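Local coordinates for protein endoglucanase (Cryptopygus antarcticus, PDB 5H4U) that hydrolyses internal beta-1,4-glucosidic linkages in carboxymethylcellulose, lichenan and barley beta-glucan, releasing mainly cellobiose, cellotriose and cellotetraose from carboxymethylcellulose, at residues Ala41-Pro46 and Thr102-Tyr107; Pro79-Asn84 and Cys187-Gly192; Tyr87-Ala92 and Thr214-Cys219; Met109-Thr114 and Gln119-Gln124; Asn135-Met140 and Pro200-Thr205. All blocks are in the same frame, centred on the assembly; numbering follows the deposited sequence.

Interaction 1 (Ala41-Pro46 and Thr102-Tyr107); sequences ASVTKP and TCCACY
The carbonyl oxygen of Cys103 takes a hydrogen bond from NH1 of Arg221, while Ala41 brings its methyl carbon CB to within 4.2 Å of that same Cys103 O. The rest of the contact is apolar and small. Ala41 CB meets Cys103 CB at 3.9 Å, a methyl against a methylene in a close but apolar approach, and the CG1 branch of Val43 lies 4.2 Å from Cys104 CB. Both cysteines belong to a type II beta turn from Thr102 to Ala105, closed by Ala105 N donating to Thr102 O at 2.9 Å; Cys104 takes its third position with positive phi (67°). The two side chains leave this turn for different disulfides, Cys103 to Cys35 and Cys104 to Cys219, so the turn is covalently stitched to two distant parts of this secreted enzyme. The turn links helix 99-102 to strand 106-111, and the loop 41-46 lies against it, joined in turn by backbone hydrogen bonds to the segment that follows helix 211-217.

Interaction 2 (Pro79-Asn84 and Cys187-Gly192); sequences PFTQGN and CNWRFG
A beta hairpin made by strand 80-82 and the start of strand 85-94 receives the indole of Trp189, which projects from the C-terminal part of helix 184-191 onto Pro79, Phe80 and Thr81. Pro79 lies over the six-membered ring: its CB sits 3.5 Å from the centroid of that Trp189 ring, only 11° off the normal, a CH-pi contact for which the rigid, apolar proline ring is well shaped. Phe80 N lies over the same face, nearer the rim. At the edge of the indole, close to its plane, the methyl CG2 of Thr81 comes within 3.5 Å of Trp189 NE1. That nitrogen also makes a weak hydrogen bond to Phe80 O at 3.0 Å, poorly aligned with an angle of 124° at the hydrogen, so the face contact probably does more to set the ring than the bond does. With CG anti to the backbone N (chi1 -178°), Trp189 reaches from the helix to the strand. The aromatic rings of Trp193 and Phe194 also meet the indole, and Met121 of strand 120-128 touches it. Phe80, whose CB leaves the strand on the side away from Trp189, packs on helix 211-217, leaving the hairpin strand between the two helices.

Interaction 3 (Tyr87-Ala92 and Thr214-Cys219); sequences YGFAAA and TQKSQC
Phe89 lays the far end of its ring against the last turn of helix 211-217, where CE1 lies 3.7 Å from Ser217 CB and CZ 3.9 Å from Lys216 CB. Both carbons approach the ring obliquely. A large flat hydrocarbon suits this buried place, since Lys216 and Ser217 each meet it through CB, and Leu213 of the same helix also touches the Phe89 side chain. Lys216 crosses the phenylalanine side chain at about a right angle; beyond CB, its bent end carries NZ back to the carbonyl oxygen of Ile212. In Ser217, OG lies between the backbone N and the carbonyl carbon (chi1 70°), which lets it accept from Cys219 N at 3.3 Å with a nearly straight 168° angle. This is an ST turn, formed where the helix ends and Gln218 adopts positive phi. Strand 85-94 belongs to the curled beta sheet of this family 45 glycosidase, a member of the double-psi beta-barrel clan, so the contact lays a C-terminal helix on the sheet. The second shell comes from strand 120-128: Gln124 hydrogen-bonds Ser217 OG through OE1 and Cys219 O through NE2, touching the Phe89 side chain as well. Cys219 is further held by its disulfide to Cys104.

Interaction 4 (Met109-Thr114 and Gln119-Gln124); sequences MTFTNT and QKMIVQ
Met109 and Met121 exchange two backbone hydrogen bonds, Met109 N to Met121 O at 2.9 Å and Met121 N to Met109 O at the same 2.9 Å, the first nearly straight at 169°. A third, from Phe111 N to Gln119 O at 2.9 Å, carries the ladder two residues on. Between them Thr110 and Lys120 form a non-hydrogen-bonded pair, where Lys120 CA makes a CA-H...O contact of 3.3 Å with Met109 O. The side chains of this pair share one face of the sheet: a branched threonine, well suited to a strand, lies beside the aliphatic start of the exposed lysine, with Thr110 OG1 4.1 Å from Lys120 CG. Met109 and Met121 share the other, buried side, where Met109 CE meets Met121 SD at 4.2 Å; the ring of Phe111 comes obliquely to put CE2 3.6 Å from Met121 CB. From that CB the unbranched methionine runs on extended, with CG anti to the backbone N (chi1 -176°), its end leading away toward Trp189. With an alanine in place of Phe111, a gap is likely to open beside Met121 CB, and Met202 and Pro200, which the ring also touches, would probably lose a neighbour. The pattern is that of an antiparallel beta hairpin, here strands 106-111 and 120-128 of the double-psi beta-barrel sheet.

Interaction 5 (Asn135-Met140 and Pro200-Thr205); sequences NHFDLM and PSMKFT
Phe137 and Phe204 make the aromatic part of this contact, an edge-to-face pair with centroids 5.4 Å apart and planes at 57°. The CE1 corner of Phe137 sits over the centre of the Phe204 face. Apolar packing adds Met202, whose flexible chain, bent at chi2, brings its methyl CE to 3.8 Å from Phe137 CD1, crossing that side chain at about a right angle. The third kind is amide against ring: Asn135 ND2 approaches the edge of Phe204 in its plane, 3.6 Å from CE1, with the amide turned 82° from the ring. Here asparagine combines a short packing surface with a polar end, for ND2 also hydrogen-bonds the carbonyl oxygen of Ser21. With a valine here instead of Asn135, the Ser21 carbonyl would probably lose its amide partner and the edge of Phe204 its flat neighbour. The strand segments 135-140 and 201-205 run 9.2 Å apart at closest, at 109°, too distant to pair directly; strand 19-27 bridges them, parallel to 135-140 and antiparallel to 201-207, while Tyr107 from strand 106-111 packs against Phe137.

From the N terminus, interaction 1 closes the first loop, bringing residues 41-46 to the turn that leads into strand 106-111. Interactions 2 and 3 open inside that loop, at hairpin strands 80-82 and 85-94, and close far beyond it, so both cross interaction 1; they also cross each other, since helix 184-191 precedes helix 211-217. Interaction 4 is a short hairpin closure, in series after interaction 1 and nested within both 2 and 3. Interaction 5 follows it, lying inside interaction 3 but crossing interaction 2. Together they tie an N-terminal loop and two later helices to one curled sheet, with interactions 4 and 5 adjoining through neighbouring strands 106-111 and 201-207.

Interaction 1 (Ala41-Pro46 and Thr102-Tyr107)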
# COMPACT_ATOMS: atom_id res chain seq x y z
N ALA A 41 -3.98 -9.58 13.97
CA ALA A 41 -4.39 -10.83 13.36
C ALA A 41 -3.40 -11.89 13.79
O ALA A 41 -2.30 -11.59 14.24
CB ALA A 41 -4.46 -10.73 11.84
N SER A 42 -3.81 -13.14 13.61
CA SER A 42 -2.91 -14.26 13.83
C SER A 42 -1.85 -14.28 12.73
O SER A 42 -2.13 -14.67 11.59
CB SER A 42 -3.70 -15.55 13.84
OG SER A 42 -2.87 -16.63 14.22
N VAL A 43 -0.62 -13.87 13.07
CA VAL A 43 0.46 -13.75 12.10
C VAL A 43 1.79 -14.16 12.73
O VAL A 43 1.94 -14.21 13.95
CB VAL A 43 0.62 -12.33 11.53
CG1 VAL A 43 -0.55 -11.97 10.64
CG2 VAL A 43 0.78 -11.35 12.67
N THR A 44 2.76 -14.43 11.86
CA THR A 44 4.11 -14.74 12.31
C THR A 44 4.73 -13.54 13.01
O THR A 44 5.33 -13.67 14.08
CB THR A 44 4.97 -15.17 11.13
OG1 THR A 44 4.77 -14.28 10.04
CG2 THR A 44 4.64 -16.56 10.71
N LYS A 45 4.61 -12.37 12.39
CA LYS A 45 5.10 -11.09 12.85
C LYS A 45 4.17 -10.03 12.29
O LYS A 45 3.59 -10.23 11.22
CB LYS A 45 6.53 -10.85 12.33
CG LYS A 45 7.59 -11.55 13.12
CD LYS A 45 8.87 -11.64 12.33
CE LYS A 45 9.59 -10.32 12.25
NZ LYS A 45 10.69 -10.43 11.25
N PRO A 46 4.02 -8.88 12.95
CA PRO A 46 3.26 -7.79 12.33
C PRO A 46 4.00 -7.31 11.10
O PRO A 46 5.16 -7.66 10.88
CB PRO A 46 3.22 -6.72 13.42
CG PRO A 46 3.59 -7.42 14.70
CD PRO A 46 4.56 -8.48 14.26
N THR A 102 -8.38 -9.53 7.39
CA THR A 102 -7.75 -8.86 6.25
C THR A 102 -6.27 -8.56 6.45
O THR A 102 -5.54 -8.52 5.46
CB THR A 102 -8.47 -7.54 5.93
OG1 THR A 102 -8.43 -6.67 7.06
CG2 THR A 102 -9.91 -7.81 5.57
N CYS A 103 -5.82 -8.38 7.68
CA CYS A 103 -4.44 -7.98 7.90
C CYS A 103 -3.46 -9.04 7.41
O CYS A 103 -3.52 -10.20 7.83
CB CYS A 103 -4.21 -7.66 9.38
SG CYS A 103 -4.44 -5.86 9.75
N CYS A 104 -2.60 -8.62 6.48
CA CYS A 104 -1.59 -9.44 5.84
C CYS A 104 -2.18 -10.53 4.95
O CYS A 104 -1.49 -11.48 4.59
CB CYS A 104 -0.63 -10.04 6.87
SG CYS A 104 0.02 -8.74 7.90
N ALA A 105 -3.45 -10.41 4.59
CA ALA A 105 -4.00 -11.28 3.57
C ALA A 105 -3.61 -10.75 2.21
O ALA A 105 -3.43 -9.54 2.01
CB ALA A 105 -5.51 -11.37 3.70
N CYS A 106 -3.45 -11.66 1.26
CA CYS A 106 -3.13 -11.29 -0.10
C CYS A 106 -4.30 -11.52 -1.03
O CYS A 106 -5.06 -12.49 -0.91
CB CYS A 106 -1.92 -12.05 -0.64
SG CYS A 106 -0.44 -11.49 0.13
N TYR A 107 -4.42 -10.63 -1.99
CA TYR A 107 -5.46 -10.71 -2.98
C TYR A 107 -4.79 -10.52 -4.33
O TYR A 107 -3.86 -9.71 -4.45
CB TYR A 107 -6.55 -9.67 -2.70
CG TYR A 107 -7.12 -9.80 -1.29
CD1 TYR A 107 -6.44 -9.30 -0.20
CD2 TYR A 107 -8.34 -10.44 -1.06
CE1 TYR A 107 -6.94 -9.44 1.07
CE2 TYR A 107 -8.84 -10.58 0.21
CZ TYR A 107 -8.14 -10.07 1.27
OH TYR A 107 -8.63 -10.17 2.55

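Interaction 2 (Pro79-Asn84 and Cys187-Gly192)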
# COMPACT_ATOMS: atom_id res chain seq x y z
N PRO A 79 5.31 -0.54 -4.81
CA PRO A 79 4.84 -1.45 -5.84
C PRO A 79 5.95 -1.80 -6.81
O PRO A 79 6.86 -1.00 -7.06
CB PRO A 79 3.73 -0.66 -6.55
CG PRO A 79 4.07 0.77 -6.31
CD PRO A 79 4.76 0.82 -4.96
N PHE A 80 5.85 -3.00 -7.37
CA PHE A 80 6.85 -3.48 -8.30
C PHE A 80 6.20 -4.48 -9.24
O PHE A 80 4.98 -4.64 -9.27
CB PHE A 80 8.04 -4.08 -7.55
CG PHE A 80 7.68 -5.23 -6.66
CD1 PHE A 80 7.20 -5.01 -5.38
CD2 PHE A 80 7.91 -6.52 -7.06
CE1 PHE A 80 6.90 -6.05 -4.54
CE2 PHE A 80 7.63 -7.58 -6.22
CZ PHE A 80 7.12 -7.35 -4.96
N THR A 81 7.04 -5.15 -10.02
CA THR A 81 6.62 -6.16 -10.97
C THR A 81 7.51 -7.39 -10.84
O THR A 81 8.69 -7.29 -10.51
CB THR A 81 6.78 -5.69 -12.40
OG1 THR A 81 8.17 -5.41 -12.61
CG2 THR A 81 5.98 -4.44 -12.64
N GLN A 82 6.92 -8.54 -11.17
CA GLN A 82 7.67 -9.76 -11.44
C GLN A 82 7.11 -10.33 -12.74
O GLN A 82 5.93 -10.67 -12.81
CB GLN A 82 7.56 -10.75 -10.27
CG GLN A 82 8.28 -12.04 -10.51
CD GLN A 82 8.91 -12.61 -9.26
OE1 GLN A 82 10.07 -12.31 -8.95
NE2 GLN A 82 8.15 -13.46 -8.54
N GLY A 83 7.97 -10.43 -13.76
CA GLY A 83 7.44 -10.69 -15.09
C GLY A 83 6.44 -9.60 -15.45
O GLY A 83 6.69 -8.41 -15.23
N ASN A 84 5.28 -9.98 -15.96
CA ASN A 84 4.26 -9.00 -16.28
C ASN A 84 3.27 -8.77 -15.14
O ASN A 84 2.32 -8.02 -15.31
CB ASN A 84 3.44 -9.43 -17.50
CG ASN A 84 4.29 -9.93 -18.60
OD1 ASN A 84 4.23 -11.11 -18.96
ND2 ASN A 84 5.06 -9.03 -19.18
N CYS A 187 7.03 5.41 -7.56
CA CYS A 187 6.47 6.52 -8.32
C CYS A 187 6.43 6.17 -9.80
O CYS A 187 5.36 6.17 -10.41
CB CYS A 187 7.31 7.77 -8.07
SG CYS A 187 6.63 9.26 -8.68
N ASN A 188 7.57 5.76 -10.35
CA ASN A 188 7.64 5.49 -11.79
C ASN A 188 6.74 4.34 -12.20
O ASN A 188 6.12 4.37 -13.28
CB ASN A 188 9.09 5.26 -12.21
CG ASN A 188 9.84 6.58 -12.42
OD1 ASN A 188 9.34 7.49 -13.09
ND2 ASN A 188 10.98 6.73 -11.77
N TRP A 189 6.65 3.31 -11.35
CA TRP A 189 5.75 2.19 -11.62
C TRP A 189 4.34 2.67 -11.93
O TRP A 189 3.66 2.09 -12.79
CB TRP A 189 5.78 1.29 -10.40
CG TRP A 189 4.97 0.05 -10.44
CD1 TRP A 189 5.39 -1.20 -10.76
CD2 TRP A 189 3.60 -0.07 -10.04
NE1 TRP A 189 4.36 -2.09 -10.62
CE2 TRP A 189 3.24 -1.42 -10.17
CE3 TRP A 189 2.63 0.84 -9.60
CZ2 TRP A 189 1.97 -1.88 -9.89
CZ3 TRP A 189 1.37 0.38 -9.32
CH2 TRP A 189 1.05 -0.96 -9.47
N ARG A 190 3.90 3.75 -11.30
CA ARG A 190 2.55 4.23 -11.52
C ARG A 190 2.33 4.70 -12.97
O ARG A 190 1.22 4.60 -13.50
CB ARG A 190 2.25 5.36 -10.53
CG ARG A 190 0.94 6.04 -10.75
CD ARG A 190 0.94 7.38 -10.08
NE ARG A 190 -0.14 8.21 -10.58
CZ ARG A 190 -0.34 9.47 -10.22
NH1 ARG A 190 0.46 10.06 -9.34
NH2 ARG A 190 -1.34 10.14 -10.76
N PHE A 191 3.38 5.21 -13.62
CA PHE A 191 3.26 5.69 -14.98
C PHE A 191 3.73 4.70 -16.02
O PHE A 191 3.48 4.93 -17.21
CB PHE A 191 4.05 7.00 -15.14
CG PHE A 191 3.54 8.09 -14.29
CD1 PHE A 191 2.40 8.77 -14.67
CD2 PHE A 191 4.17 8.44 -13.11
CE1 PHE A 191 1.89 9.78 -13.91
CE2 PHE A 191 3.66 9.46 -12.34
CZ PHE A 191 2.52 10.13 -12.74
N GLY A 192 4.36 3.60 -15.62
CA GLY A 192 4.80 2.63 -16.60
C GLY A 192 3.89 1.43 -16.67
O GLY A 192 2.99 1.37 -17.52

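Interaction 3 (Tyr87-Ala92 and Thr214-Cys219)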
# COMPACT_ATOMS: atom_id res chain seq x y z
N TYR A 87 2.86 -6.28 -8.29
CA TYR A 87 2.96 -6.68 -6.89
C TYR A 87 2.99 -5.43 -6.04
O TYR A 87 3.52 -4.40 -6.45
CB TYR A 87 4.20 -7.54 -6.62
CG TYR A 87 4.02 -8.93 -7.14
CD1 TYR A 87 3.43 -9.90 -6.36
CD2 TYR A 87 4.41 -9.27 -8.43
CE1 TYR A 87 3.24 -11.18 -6.85
CE2 TYR A 87 4.23 -10.54 -8.93
CZ TYR A 87 3.64 -11.49 -8.13
OH TYR A 87 3.45 -12.76 -8.61
N GLY A 88 2.37 -5.49 -4.87
CA GLY A 88 2.43 -4.33 -4.01
C GLY A 88 1.71 -4.57 -2.70
O GLY A 88 1.38 -5.70 -2.33
N PHE A 89 1.50 -3.47 -2.01
CA PHE A 89 0.82 -3.46 -0.73
C PHE A 89 -0.35 -2.49 -0.82
O PHE A 89 -0.38 -1.59 -1.66
CB PHE A 89 1.84 -3.13 0.37
CG PHE A 89 3.02 -4.07 0.37
CD1 PHE A 89 3.01 -5.21 1.16
CD2 PHE A 89 4.10 -3.86 -0.48
CE1 PHE A 89 4.07 -6.10 1.14
CE2 PHE A 89 5.17 -4.75 -0.51
CZ PHE A 89 5.16 -5.87 0.30
N ALA A 90 -1.35 -2.72 0.03
CA ALA A 90 -2.56 -1.94 -0.09
C ALA A 90 -3.28 -1.83 1.24
O ALA A 90 -3.09 -2.64 2.16
CB ALA A 90 -3.50 -2.53 -1.14
N ALA A 91 -4.09 -0.79 1.35
CA ALA A 91 -5.13 -0.71 2.34
C ALA A 91 -6.39 -1.34 1.76
O ALA A 91 -6.60 -1.34 0.54
CB ALA A 91 -5.41 0.73 2.73
N ALA A 92 -7.19 -1.95 2.61
CA ALA A 92 -8.41 -2.54 2.10
C ALA A 92 -9.53 -2.33 3.09
O ALA A 92 -9.32 -2.17 4.30
CB ALA A 92 -8.25 -4.03 1.78
N THR A 214 5.74 -11.46 1.12
CA THR A 214 5.93 -11.71 2.55
C THR A 214 7.38 -11.66 2.98
O THR A 214 7.66 -11.46 4.16
CB THR A 214 5.34 -13.06 2.97
OG1 THR A 214 6.19 -14.12 2.52
CG2 THR A 214 3.97 -13.24 2.39
N GLN A 215 8.32 -11.86 2.07
CA GLN A 215 9.71 -11.66 2.46
C GLN A 215 10.03 -10.19 2.64
O GLN A 215 10.99 -9.85 3.34
CB GLN A 215 10.63 -12.35 1.44
CG GLN A 215 12.00 -11.76 1.23
CD GLN A 215 12.15 -11.19 -0.18
OE1 GLN A 215 11.95 -11.91 -1.18
NE2 GLN A 215 12.49 -9.89 -0.28
N LYS A 216 9.22 -9.30 2.06
CA LYS A 216 9.35 -7.87 2.28
C LYS A 216 8.61 -7.44 3.55
O LYS A 216 9.19 -6.77 4.41
CB LYS A 216 8.81 -7.11 1.07
CG LYS A 216 9.78 -7.02 -0.07
CD LYS A 216 9.06 -6.82 -1.38
CE LYS A 216 10.02 -6.96 -2.51
NZ LYS A 216 10.34 -8.40 -2.70
N SER A 217 7.35 -7.85 3.70
CA SER A 217 6.53 -7.33 4.80
C SER A 217 6.82 -8.03 6.11
O SER A 217 6.68 -7.42 7.18
CB SER A 217 5.05 -7.49 4.48
OG SER A 217 4.69 -8.86 4.49
N GLN A 218 7.23 -9.30 6.04
CA GLN A 218 7.54 -10.18 7.16
C GLN A 218 6.29 -10.62 7.92
O GLN A 218 6.41 -11.22 9.00
CB GLN A 218 8.55 -9.55 8.13
N CYS A 219 5.10 -10.39 7.36
CA CYS A 219 3.82 -10.67 8.01
C CYS A 219 3.11 -11.79 7.26
O CYS A 219 2.62 -11.58 6.14
CB CYS A 219 2.96 -9.42 8.05
SG CYS A 219 1.46 -9.65 9.00

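Interaction 4 (Met109-Thr114 and Gln119-Gln124)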
# COMPACT_ATOMS: atom_id res chain seq x y z
N MET A 109 -5.84 -9.47 -8.14
CA MET A 109 -6.92 -8.77 -8.80
C MET A 109 -6.62 -8.64 -10.29
O MET A 109 -5.46 -8.46 -10.70
CB MET A 109 -7.17 -7.38 -8.14
CG MET A 109 -5.93 -6.48 -7.78
SD MET A 109 -6.34 -5.08 -6.63
CE MET A 109 -5.45 -3.72 -7.29
N THR A 110 -7.67 -8.79 -11.08
CA THR A 110 -7.64 -8.50 -12.50
C THR A 110 -8.33 -7.16 -12.70
O THR A 110 -9.50 -6.99 -12.33
CB THR A 110 -8.35 -9.57 -13.33
OG1 THR A 110 -7.77 -10.85 -13.04
CG2 THR A 110 -8.15 -9.28 -14.82
N PHE A 111 -7.59 -6.20 -13.24
CA PHE A 111 -8.18 -4.90 -13.49
C PHE A 111 -9.22 -5.01 -14.59
O PHE A 111 -9.06 -5.77 -15.55
CB PHE A 111 -7.10 -3.89 -13.82
CG PHE A 111 -6.23 -3.62 -12.65
CD1 PHE A 111 -6.75 -2.94 -11.56
CD2 PHE A 111 -4.95 -4.10 -12.60
CE1 PHE A 111 -5.98 -2.70 -10.48
CE2 PHE A 111 -4.18 -3.87 -11.52
CZ PHE A 111 -4.69 -3.17 -10.45
N THR A 112 -10.30 -4.27 -14.40
CA THR A 112 -11.50 -4.44 -15.20
C THR A 112 -11.82 -3.26 -16.12
O THR A 112 -12.62 -3.42 -17.04
CB THR A 112 -12.67 -4.74 -14.23
OG1 THR A 112 -12.65 -6.11 -13.89
CG2 THR A 112 -14.01 -4.41 -14.77
N ASN A 113 -11.17 -2.11 -15.98
CA ASN A 113 -11.69 -0.99 -16.77
C ASN A 113 -10.73 0.13 -17.17
O ASN A 113 -11.23 1.13 -17.71
CB ASN A 113 -12.86 -0.31 -16.07
CG ASN A 113 -12.43 0.57 -14.93
OD1 ASN A 113 -11.46 0.30 -14.25
ND2 ASN A 113 -13.11 1.67 -14.78
N THR A 114 -9.43 0.08 -16.96
CA THR A 114 -8.78 1.25 -17.56
C THR A 114 -7.87 0.86 -18.71
O THR A 114 -8.09 -0.15 -19.38
CB THR A 114 -7.94 2.05 -16.56
OG1 THR A 114 -6.86 1.23 -16.09
CG2 THR A 114 -8.81 2.57 -15.40
N GLN A 119 -4.89 -6.60 -16.84
CA GLN A 119 -3.65 -6.80 -16.12
C GLN A 119 -3.92 -7.28 -14.70
O GLN A 119 -5.01 -7.10 -14.14
CB GLN A 119 -2.81 -5.51 -16.09
CG GLN A 119 -2.44 -4.95 -17.45
CD GLN A 119 -1.56 -3.70 -17.37
OE1 GLN A 119 -0.79 -3.53 -16.42
NE2 GLN A 119 -1.66 -2.83 -18.37
N LYS A 120 -2.92 -7.94 -14.14
CA LYS A 120 -3.04 -8.68 -12.90
C LYS A 120 -2.10 -8.07 -11.89
O LYS A 120 -0.89 -7.95 -12.14
CB LYS A 120 -2.69 -10.14 -13.09
CG LYS A 120 -3.69 -11.02 -13.77
CD LYS A 120 -3.66 -12.36 -13.04
CE LYS A 120 -3.80 -13.58 -13.95
NZ LYS A 120 -2.73 -14.59 -13.64
N MET A 121 -2.62 -7.71 -10.72
CA MET A 121 -1.76 -7.25 -9.65
C MET A 121 -2.06 -8.02 -8.38
O MET A 121 -3.23 -8.25 -8.04
CB MET A 121 -1.93 -5.76 -9.40
CG MET A 121 -0.97 -5.25 -8.36
SD MET A 121 -1.28 -3.53 -7.95
CE MET A 121 0.18 -3.18 -6.95
N ILE A 122 -1.02 -8.37 -7.65
CA ILE A 122 -1.15 -9.11 -6.41
C ILE A 122 -0.66 -8.19 -5.29
O ILE A 122 0.46 -7.67 -5.35
CB ILE A 122 -0.36 -10.42 -6.45
CG1 ILE A 122 -0.77 -11.21 -7.69
CG2 ILE A 122 -0.63 -11.24 -5.22
CD1 ILE A 122 -0.04 -12.50 -7.87
N VAL A 123 -1.54 -7.94 -4.33
CA VAL A 123 -1.21 -7.04 -3.22
C VAL A 123 -1.32 -7.81 -1.92
O VAL A 123 -2.12 -8.75 -1.78
CB VAL A 123 -2.09 -5.77 -3.20
CG1 VAL A 123 -1.90 -4.98 -4.48
CG2 VAL A 123 -3.55 -6.12 -3.02
N GLN A 124 -0.50 -7.40 -0.96
CA GLN A 124 -0.69 -7.76 0.43
C GLN A 124 -1.29 -6.57 1.17
O GLN A 124 -0.81 -5.44 1.03
CB GLN A 124 0.60 -8.19 1.10
CG GLN A 124 0.34 -8.73 2.50
CD GLN A 124 1.59 -9.09 3.24
OE1 GLN A 124 2.67 -8.61 2.92
NE2 GLN A 124 1.45 -9.93 4.26

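Interaction 5 (Asn135-Met140 and Pro200-Thr205)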
# COMPACT_ATOMS: atom_id res chain seq x y z
N ASN A 135 -16.20 -3.16 -1.51
CA ASN A 135 -14.80 -3.59 -1.54
C ASN A 135 -13.90 -2.51 -2.13
O ASN A 135 -13.98 -2.19 -3.32
CB ASN A 135 -14.65 -4.89 -2.31
CG ASN A 135 -15.51 -5.97 -1.75
OD1 ASN A 135 -15.57 -6.13 -0.53
ND2 ASN A 135 -16.14 -6.75 -2.63
N HIS A 136 -13.00 -2.00 -1.30
CA HIS A 136 -12.19 -0.85 -1.66
C HIS A 136 -10.74 -1.19 -1.35
O HIS A 136 -10.42 -1.56 -0.21
CB HIS A 136 -12.63 0.36 -0.83
CG HIS A 136 -14.04 0.79 -1.09
ND1 HIS A 136 -14.36 1.98 -1.70
CD2 HIS A 136 -15.21 0.17 -0.81
CE1 HIS A 136 -15.68 2.09 -1.78
NE2 HIS A 136 -16.22 1.00 -1.25
N PHE A 137 -9.86 -1.05 -2.34
CA PHE A 137 -8.43 -1.29 -2.16
C PHE A 137 -7.71 0.00 -2.50
O PHE A 137 -7.85 0.52 -3.61
CB PHE A 137 -7.92 -2.43 -3.04
CG PHE A 137 -8.15 -3.80 -2.46
CD1 PHE A 137 -9.41 -4.38 -2.47
CD2 PHE A 137 -7.09 -4.54 -1.96
CE1 PHE A 137 -9.61 -5.65 -1.97
CE2 PHE A 137 -7.28 -5.81 -1.44
CZ PHE A 137 -8.54 -6.37 -1.44
N ASP A 138 -6.92 0.51 -1.56
CA ASP A 138 -6.14 1.73 -1.76
C ASP A 138 -4.71 1.27 -1.99
O ASP A 138 -4.03 0.86 -1.06
CB ASP A 138 -6.24 2.68 -0.57
CG ASP A 138 -7.68 2.80 -0.03
OD1 ASP A 138 -8.63 2.89 -0.84
OD2 ASP A 138 -7.86 2.84 1.22
N LEU A 139 -4.29 1.27 -3.25
CA LEU A 139 -2.94 0.81 -3.58
C LEU A 139 -1.90 1.79 -3.07
O LEU A 139 -2.01 3.00 -3.26
CB LEU A 139 -2.80 0.62 -5.10
CG LEU A 139 -3.56 -0.50 -5.84
CD1 LEU A 139 -5.02 -0.57 -5.48
CD2 LEU A 139 -3.43 -0.36 -7.34
N MET A 140 -0.85 1.25 -2.47
CA MET A 140 0.21 2.08 -1.91
C MET A 140 1.20 2.43 -3.02
O MET A 140 2.02 1.61 -3.43
CB MET A 140 0.86 1.36 -0.74
CG MET A 140 0.09 1.56 0.54
SD MET A 140 0.61 0.56 1.97
CE MET A 140 1.90 1.61 2.63
N PRO A 200 -8.70 2.29 -11.25
CA PRO A 200 -9.15 1.14 -12.04
C PRO A 200 -9.99 0.27 -11.15
O PRO A 200 -9.69 0.07 -9.97
CB PRO A 200 -7.85 0.47 -12.47
CG PRO A 200 -6.87 0.87 -11.42
CD PRO A 200 -7.24 2.27 -11.06
N SER A 201 -11.11 -0.19 -11.70
CA SER A 201 -11.93 -1.21 -11.07
C SER A 201 -11.34 -2.59 -11.32
O SER A 201 -10.54 -2.79 -12.24
CB SER A 201 -13.34 -1.12 -11.61
OG SER A 201 -13.83 0.17 -11.35
N MET A 202 -11.78 -3.58 -10.53
CA MET A 202 -11.19 -4.89 -10.72
C MET A 202 -12.15 -5.95 -10.19
O MET A 202 -13.14 -5.64 -9.53
CB MET A 202 -9.81 -4.98 -10.05
CG MET A 202 -9.72 -4.62 -8.56
SD MET A 202 -10.63 -5.80 -7.59
CE MET A 202 -10.46 -5.18 -5.98
N LYS A 203 -11.82 -7.20 -10.49
CA LYS A 203 -12.31 -8.35 -9.75
C LYS A 203 -11.11 -8.96 -9.02
O LYS A 203 -9.98 -8.84 -9.48
CB LYS A 203 -12.98 -9.36 -10.69
CG LYS A 203 -12.18 -9.66 -11.93
CD LYS A 203 -12.80 -10.71 -12.86
CE LYS A 203 -12.11 -10.69 -14.25
NZ LYS A 203 -11.24 -11.90 -14.54
N PHE A 204 -11.34 -9.59 -7.87
CA PHE A 204 -10.24 -10.04 -7.03
C PHE A 204 -10.58 -11.37 -6.39
O PHE A 204 -11.74 -11.69 -6.13
CB PHE A 204 -9.90 -9.03 -5.91
CG PHE A 204 -10.94 -8.90 -4.83
CD1 PHE A 204 -12.08 -8.13 -5.02
CD2 PHE A 204 -10.77 -9.52 -3.60
CE1 PHE A 204 -13.05 -8.00 -4.02
CE2 PHE A 204 -11.73 -9.38 -2.57
CZ PHE A 204 -12.86 -8.62 -2.79
N THR A 205 -9.53 -12.08 -6.02
CA THR A 205 -9.67 -13.32 -5.29
C THR A 205 -8.54 -13.43 -4.28
O THR A 205 -7.40 -13.05 -4.56
CB THR A 205 -9.63 -14.52 -6.24
OG1 THR A 205 -10.55 -14.27 -7.32
CG2 THR A 205 -10.02 -15.83 -5.51